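Local coordinates for protein diacylglycerol O-acyltransferase (Marinobacter hydrocarbonoclasticus, PDB 6CHJ) that probably catalyses transfer of the acyl group from acyl-CoA to diacylglycerol, forming triacylglycerol, and belongs to the wax ester synthase/diacylglycerol acyltransferase family, at residues L231-F241 with Y399-L410. Numbering follows the deposited sequence.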
ATOM      1  N   LEU B 231      14.880 -18.928  -6.057  1.00 50.60           N
ATOM      2  CA  LEU B 231      13.447 -18.632  -6.012  1.00 49.02           C
ATOM      3  C   LEU B 231      12.783 -19.080  -4.708  1.00 52.88           C
ATOM      4  O   LEU B 231      11.646 -18.686  -4.438  1.00 51.39           O
ATOM      5  CB  LEU B 231      12.713 -19.305  -7.180  1.00 44.60           C
ATOM      6  CG  LEU B 231      13.279 -19.151  -8.600  1.00 53.60           C
ATOM      7  CD1 LEU B 231      12.403 -19.850  -9.616  1.00 50.74           C
ATOM      8  CD2 LEU B 231      13.435 -17.701  -8.994  1.00 52.12           C
ATOM      9  N   ASN B 232      13.443 -19.893  -3.890  1.00 54.55           N
ATOM     10  CA  ASN B 232      12.691 -20.589  -2.858  1.00 54.28           C
ATOM     11  C   ASN B 232      13.209 -20.246  -1.465  1.00 53.76           C
ATOM     12  O   ASN B 232      13.691 -21.104  -0.722  1.00 60.67           O
ATOM     13  CB  ASN B 232      12.717 -22.095  -3.163  1.00 47.84           C
ATOM     14  CG  ASN B 232      12.189 -22.405  -4.565  1.00 50.58           C
ATOM     15  OD1 ASN B 232      12.945 -22.796  -5.460  1.00 58.09           O
ATOM     16  ND2 ASN B 232      10.893 -22.211  -4.764  1.00 47.46           N
ATOM     17  N   GLN B 233      13.070 -18.984  -1.096  1.00 52.86           N
ATOM     18  CA  GLN B 233      13.553 -18.484   0.176  1.00 54.66           C
ATOM     19  C   GLN B 233      12.530 -17.488   0.713  1.00 51.73           C
ATOM     20  O   GLN B 233      11.567 -17.134   0.031  1.00 51.79           O
ATOM     21  CB  GLN B 233      14.945 -17.849   0.013  1.00 52.63           C
ATOM     22  CG  GLN B 233      15.138 -17.188  -1.354  1.00 57.97           C
ATOM     23  CD  GLN B 233      16.544 -16.619  -1.568  1.00 63.74           C
ATOM     24  OE1 GLN B 233      17.212 -16.203  -0.619  1.00 67.11           O
ATOM     25  NE2 GLN B 233      16.998 -16.606  -2.821  1.00 58.07           N
ATOM     26  N   LYS B 234      12.724 -17.061   1.955  1.00 49.32           N
ATOM     27  CA  LYS B 234      11.834 -16.080   2.563  1.00 52.52           C
ATOM     28  C   LYS B 234      11.901 -14.755   1.797  1.00 57.40           C
ATOM     29  O   LYS B 234      12.958 -14.341   1.306  1.00 58.33           O
ATOM     30  CB  LYS B 234      12.204 -15.869   4.040  1.00 49.03           C
ATOM     31  CG  LYS B 234      11.802 -17.050   4.971  1.00 59.26           C
ATOM     32  CD  LYS B 234      12.127 -16.792   6.452  1.00 60.75           C
ATOM     33  CE  LYS B 234      11.168 -17.550   7.408  1.00 79.03           C
ATOM     34  NZ  LYS B 234      10.128 -16.673   8.068  1.00 77.07           N
ATOM     35  N   ILE B 235      10.762 -14.073   1.701  1.00 52.35           N
ATOM     36  CA  ILE B 235      10.626 -12.937   0.804  1.00 51.34           C
ATOM     37  C   ILE B 235      10.252 -11.693   1.607  1.00 52.46           C
ATOM     38  O   ILE B 235       9.885 -11.761   2.776  1.00 48.87           O
ATOM     39  CB  ILE B 235       9.596 -13.194  -0.312  1.00 45.59           C
ATOM     40  CG1 ILE B 235       8.217 -13.419   0.297  1.00 50.71           C
ATOM     41  CG2 ILE B 235       9.996 -14.394  -1.143  1.00 47.44           C
ATOM     42  CD1 ILE B 235       7.080 -13.316  -0.700  1.00 45.63           C
ATOM     43  N   THR B 236      10.390 -10.547   0.952  1.00 51.08           N
ATOM     44  CA  THR B 236       9.847  -9.284   1.411  1.00 50.97           C
ATOM     45  C   THR B 236       8.472  -9.050   0.793  1.00 48.48           C
ATOM     46  O   THR B 236       8.022  -9.779  -0.097  1.00 43.29           O
ATOM     47  CB  THR B 236      10.773  -8.139   1.032  1.00 53.50           C
ATOM     48  OG1 THR B 236      10.654  -7.910  -0.380  1.00 49.84           O
ATOM     49  CG2 THR B 236      12.218  -8.498   1.348  1.00 53.26           C
ATOM     50  N   GLY B 237       7.809  -8.001   1.262  1.00 47.34           N
ATOM     51  CA  GLY B 237       6.526  -7.627   0.714  1.00 52.99           C
ATOM     52  C   GLY B 237       6.556  -6.708  -0.496  1.00 52.12           C
ATOM     53  O   GLY B 237       5.489  -6.262  -0.936  1.00 56.54           O
ATOM     54  N   SER B 238       7.725  -6.397  -1.047  1.00 43.73           N
ATOM     55  CA  SER B 238       7.812  -5.534  -2.217  1.00 50.66           C
ATOM     56  C   SER B 238       7.828  -6.395  -3.474  1.00 51.07           C
ATOM     57  O   SER B 238       8.425  -7.478  -3.496  1.00 49.72           O
ATOM     58  CB  SER B 238       9.049  -4.629  -2.166  1.00 50.62           C
ATOM     59  OG  SER B 238      10.247  -5.393  -2.169  1.00 57.62           O
ATOM     60  N   ARG B 239       7.147  -5.917  -4.507  1.00 45.15           N
ATOM     61  CA  ARG B 239       6.884  -6.693  -5.699  1.00 44.78           C
ATOM     62  C   ARG B 239       7.549  -6.042  -6.896  1.00 46.84           C
ATOM     63  O   ARG B 239       7.745  -4.830  -6.934  1.00 49.69           O
ATOM     64  CB  ARG B 239       5.374  -6.831  -5.947  1.00 46.32           C
ATOM     65  CG  ARG B 239       4.656  -7.646  -4.869  1.00 41.69           C
ATOM     66  CD  ARG B 239       5.161  -9.091  -4.865  1.00 41.12           C
ATOM     67  NE  ARG B 239       4.631  -9.873  -3.754  1.00 41.33           N
ATOM     68  CZ  ARG B 239       5.276 -10.063  -2.611  1.00 40.54           C
ATOM     69  NH1 ARG B 239       6.470  -9.512  -2.436  1.00 41.39           N
ATOM     70  NH2 ARG B 239       4.721 -10.781  -1.645  1.00 38.93           N
ATOM     71  N   ARG B 240       7.945  -6.876  -7.842  1.00 51.17           N
ATOM     72  CA  ARG B 240       8.321  -6.451  -9.175  1.00 50.63           C
ATOM     73  C   ARG B 240       7.424  -7.194 -10.146  1.00 53.75           C
ATOM     74  O   ARG B 240       7.353  -8.432 -10.105  1.00 49.00           O
ATOM     75  CB  ARG B 240       9.799  -6.731  -9.475  1.00 52.64           C
ATOM     76  CG  ARG B 240      10.507  -5.527 -10.083  1.00 62.92           C
ATOM     77  CD  ARG B 240      11.815  -5.896 -10.766  1.00 66.80           C
ATOM     78  NE  ARG B 240      12.502  -4.726 -11.302  1.00 67.85           N
ATOM     79  CZ  ARG B 240      12.092  -4.037 -12.367  1.00 75.79           C
ATOM     80  NH1 ARG B 240      10.985  -4.400 -13.017  1.00 76.02           N
ATOM     81  NH2 ARG B 240      12.784  -2.982 -12.786  1.00 68.79           N
ATOM     82  N   PHE B 241       6.720  -6.435 -10.987  1.00 49.51           N
ATOM     83  CA  PHE B 241       5.794  -6.972 -11.969  1.00 49.38           C
ATOM     84  C   PHE B 241       6.347  -6.775 -13.374  1.00 49.44           C
ATOM     85  O   PHE B 241       6.841  -5.700 -13.718  1.00 50.59           O
ATOM     86  CB  PHE B 241       4.429  -6.307 -11.868  1.00 52.20           C
ATOM     87  CG  PHE B 241       3.418  -6.860 -12.827  1.00 52.09           C
ATOM     88  CD1 PHE B 241       3.153  -8.224 -12.865  1.00 51.92           C
ATOM     89  CD2 PHE B 241       2.725  -6.025 -13.679  1.00 46.75           C
ATOM     90  CE1 PHE B 241       2.209  -8.738 -13.739  1.00 49.66           C
ATOM     91  CE2 PHE B 241       1.784  -6.539 -14.560  1.00 49.55           C
ATOM     92  CZ  PHE B 241       1.525  -7.886 -14.588  1.00 46.79           C
ATOM     93  N   TYR B 399      -3.221  -8.855 -18.464  1.00 59.15           N
ATOM     94  CA  TYR B 399      -2.082  -9.499 -17.810  1.00 51.43           C
ATOM     95  C   TYR B 399      -2.434  -9.795 -16.359  1.00 58.49           C
ATOM     96  O   TYR B 399      -2.656  -8.852 -15.569  1.00 50.45           O
ATOM     97  CB  TYR B 399      -0.835  -8.617 -17.884  1.00 53.78           C
ATOM     98  CG  TYR B 399      -0.543  -8.120 -19.280  1.00 54.69           C
ATOM     99  CD1 TYR B 399       0.197  -8.898 -20.178  1.00 60.79           C
ATOM    100  CD2 TYR B 399      -1.029  -6.892 -19.718  1.00 55.78           C
ATOM    101  CE1 TYR B 399       0.467  -8.450 -21.482  1.00 54.40           C
ATOM    102  CE2 TYR B 399      -0.774  -6.434 -21.010  1.00 61.88           C
ATOM    103  CZ  TYR B 399      -0.025  -7.224 -21.886  1.00 61.11           C
ATOM    104  OH  TYR B 399       0.218  -6.771 -23.159  1.00 63.44           O
ATOM    105  N   PRO B 400      -2.477 -11.056 -15.955  1.00 57.14           N
ATOM    106  CA  PRO B 400      -2.772 -11.366 -14.562  1.00 53.84           C
ATOM    107  C   PRO B 400      -1.604 -10.990 -13.656  1.00 53.57           C
ATOM    108  O   PRO B 400      -0.445 -10.947 -14.081  1.00 46.30           O
ATOM    109  CB  PRO B 400      -3.004 -12.880 -14.589  1.00 57.96           C
ATOM    110  CG  PRO B 400      -2.107 -13.344 -15.687  1.00 57.77           C
ATOM    111  CD  PRO B 400      -2.173 -12.265 -16.738  1.00 58.99           C
ATOM    112  N   VAL B 401      -1.935 -10.703 -12.394  1.00 49.31           N
ATOM    113  CA  VAL B 401      -0.968 -10.339 -11.359  1.00 47.84           C
ATOM    114  C   VAL B 401      -1.246 -11.268 -10.199  1.00 42.95           C
ATOM    115  O   VAL B 401      -2.314 -11.189  -9.583  1.00 43.49           O
ATOM    116  CB  VAL B 401      -1.084  -8.872 -10.917  1.00 47.69           C
ATOM    117  CG1 VAL B 401       0.171  -8.469 -10.156  1.00 45.04           C
ATOM    118  CG2 VAL B 401      -1.328  -7.952 -12.120  1.00 47.53           C
ATOM    119  N   SER B 402      -0.315 -12.163  -9.908  1.00 43.33           N
ATOM    120  CA  SER B 402      -0.678 -13.231  -8.994  1.00 45.27           C
ATOM    121  C   SER B 402      -0.013 -13.031  -7.619  1.00 48.03           C
ATOM    122  O   SER B 402       0.359 -11.905  -7.254  1.00 46.08           O
ATOM    123  CB  SER B 402      -0.332 -14.562  -9.660  1.00 48.48           C
ATOM    124  OG  SER B 402      -1.248 -15.548  -9.234  1.00 57.30           O
ATOM    125  N   ILE B 403       0.143 -14.122  -6.865  1.00 43.03           N
ATOM    126  CA  ILE B 403       0.570 -14.085  -5.469  1.00 38.51           C
ATOM    127  C   ILE B 403       1.926 -14.777  -5.345  1.00 40.46           C
ATOM    128  O   ILE B 403       2.068 -15.944  -5.730  1.00 44.56           O
ATOM    129  CB  ILE B 403      -0.458 -14.776  -4.554  1.00 43.19           C
ATOM    130  CG1 ILE B 403      -1.820 -14.076  -4.578  1.00 42.72           C
ATOM    131  CG2 ILE B 403       0.071 -14.917  -3.135  1.00 42.98           C
ATOM    132  CD1 ILE B 403      -2.954 -15.011  -4.113  1.00 44.92           C
ATOM    133  N   ASP B 404       2.905 -14.069  -4.790  1.00 39.09           N
ATOM    134  CA  ASP B 404       4.116 -14.637  -4.216  1.00 39.62           C
ATOM    135  C   ASP B 404       3.911 -15.030  -2.746  1.00 47.22           C
ATOM    136  O   ASP B 404       3.072 -14.468  -2.024  1.00 43.19           O
ATOM    137  CB  ASP B 404       5.272 -13.651  -4.282  1.00 38.59           C
ATOM    138  CG  ASP B 404       5.613 -13.250  -5.678  1.00 44.50           C
ATOM    139  OD1 ASP B 404       5.579 -14.119  -6.581  1.00 46.57           O
ATOM    140  OD2 ASP B 404       5.944 -12.064  -5.864  1.00 43.18           O
ATOM    141  N   MET B 405       4.746 -15.970  -2.302  1.00 44.59           N
ATOM    142  CA  MET B 405       4.773 -16.479  -0.939  1.00 45.98           C
ATOM    143  C   MET B 405       6.223 -16.638  -0.506  1.00 50.16           C
ATOM    144  O   MET B 405       7.124 -16.773  -1.345  1.00 42.84           O
ATOM    145  CB  MET B 405       4.109 -17.860  -0.835  1.00 49.73           C
ATOM    146  CG  MET B 405       2.632 -17.845  -0.646  1.00 57.58           C
ATOM    147  SD  MET B 405       2.099 -19.525  -0.339  1.00 68.80           S
ATOM    148  CE  MET B 405       3.113 -19.912   1.117  1.00 56.32           C
ATOM    149  N   ASP B 406       6.435 -16.649   0.823  1.00 49.16           N
ATOM    150  CA  ASP B 406       7.653 -17.216   1.395  1.00 48.20           C
ATOM    151  C   ASP B 406       7.952 -18.553   0.724  1.00 49.86           C
ATOM    152  O   ASP B 406       7.097 -19.441   0.694  1.00 46.34           O
ATOM    153  CB  ASP B 406       7.484 -17.445   2.905  1.00 54.57           C
ATOM    154  CG  ASP B 406       7.840 -16.228   3.762  1.00 52.68           C
ATOM    155  OD1 ASP B 406       8.419 -15.238   3.266  1.00 58.23           O
ATOM    156  OD2 ASP B 406       7.539 -16.279   4.967  1.00 51.78           O
ATOM    157  N   ARG B 407       9.163 -18.683   0.179  1.00 48.05           N
ATOM    158  CA  ARG B 407       9.680 -19.864  -0.524  1.00 51.67           C
ATOM    159  C   ARG B 407       9.006 -20.118  -1.875  1.00 48.17           C
ATOM    160  O   ARG B 407       9.241 -21.174  -2.485  1.00 51.10           O
ATOM    161  CB  ARG B 407       9.631 -21.134   0.354  1.00 52.59           C
ATOM    162  CG  ARG B 407      10.732 -21.145   1.446  1.00 51.20           C
ATOM    163  CD  ARG B 407      10.399 -22.013   2.686  1.00 55.39           C
ATOM    164  NE  ARG B 407       9.200 -21.617   3.447  1.00 56.12           N
ATOM    165  CZ  ARG B 407       9.188 -20.794   4.499  1.00 52.66           C
ATOM    166  NH1 ARG B 407       8.052 -20.546   5.126  1.00 48.12           N
ATOM    167  NH2 ARG B 407      10.304 -20.225   4.927  1.00 57.99           N
ATOM    168  N   LEU B 408       8.184 -19.162  -2.380  1.00 44.98           N
ATOM    169  CA  LEU B 408       7.792 -19.076  -3.800  1.00 45.51           C
ATOM    170  C   LEU B 408       7.918 -17.603  -4.223  1.00 46.78           C
ATOM    171  O   LEU B 408       6.932 -16.898  -4.435  1.00 41.00           O
ATOM    172  CB  LEU B 408       6.372 -19.603  -4.053  1.00 40.58           C
ATOM    173  CG  LEU B 408       6.162 -21.100  -3.844  1.00 49.78           C
ATOM    174  CD1 LEU B 408       4.668 -21.465  -3.729  1.00 47.19           C
ATOM    175  CD2 LEU B 408       6.845 -21.881  -4.975  1.00 48.83           C
ATOM    176  N   ALA B 409       9.160 -17.130  -4.383  1.00 45.89           N
ATOM    177  CA  ALA B 409       9.375 -15.722  -4.706  1.00 46.41           C
ATOM    178  C   ALA B 409       8.739 -15.329  -6.037  1.00 49.72           C
ATOM    179  O   ALA B 409       8.339 -14.169  -6.202  1.00 45.46           O
ATOM    180  CB  ALA B 409      10.869 -15.404  -4.721  1.00 43.05           C
ATOM    181  N   LEU B 410       8.595 -16.277  -6.974  1.00 45.19           N
ATOM    182  CA  LEU B 410       8.182 -15.984  -8.340  1.00 39.48           C
ATOM    183  C   LEU B 410       6.921 -16.758  -8.689  1.00 45.41           C
ATOM    184  O   LEU B 410       6.827 -17.961  -8.426  1.00 47.47           O
ATOM    185  CB  LEU B 410       9.293 -16.327  -9.335  1.00 43.06           C
ATOM    186  CG  LEU B 410       9.073 -16.067 -10.838  1.00 51.26           C
ATOM    187  CD1 LEU B 410       8.839 -14.590 -11.186  1.00 48.40           C
ATOM    188  CD2 LEU B 410      10.254 -16.581 -11.632  1.00 45.08           C
TER
HETATM  189  O   HOH W   1       2.021 -12.164  -1.942  1.00 41.57           O
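I235 and D406 meet where the loop leading into strand 239-247 runs along a type II beta turn, M405 to L408, in the crossover from strand 393-401 of one mixed sheet to strand 410-417 of the other, as in the two-domain CoA-dependent acyltransferase fold. The packed middle belongs to I235. Its CG1 is wedged between N and C of its own backbone (chi1 62°), which lays CD1 against M405 C at 3.4 Å while CG2 rests on A409, whose lone methyl fits closely there. D406 suits the turn because its carboxylate accepts a hydrogen bond from the backbone amide, I235 N to D406 OD1 3.0 Å, on the anti side. R407, with positive phi (69°), occupies the third turn position; its O takes a nearly straight bond from N232 ND2 (3.0 Å), an amide donor shared with N375 O. Farther along, the face of the F241 ring receives V401 CG2, 4.2 Å from the ring centroid, with P400 O near the ring edge; L97 and V100 of helix 93-105 add to this apolar packing. The solvent side, at K234, is looser: its chain lies alongside R407, and K234 NZ stays 4.1 Å from D406 OD2, too far for a salt bridge. Back in the buried interior, R407 NH1 is anchored on L363 O, and R239, bent at chi2 (-64°), runs counter to D404. R239 NE and D404 OD2 form a salt bridge at 3.3 Å, the oxygen well out of the guanidinium plane and no N-H aimed at it. A long chain ending in a flat guanidinium suits this spot: NH1 bonds T236 O and S238 O, and NH2 bonds Q18 O. With a leucine here, the D404 carboxylate would probably lose its counter-charge, and those three carbonyls their shared donor group. R239 NH2 also gives a hydrogen to a water, 3.0 Å from its oxygen, that lies close to D404 O.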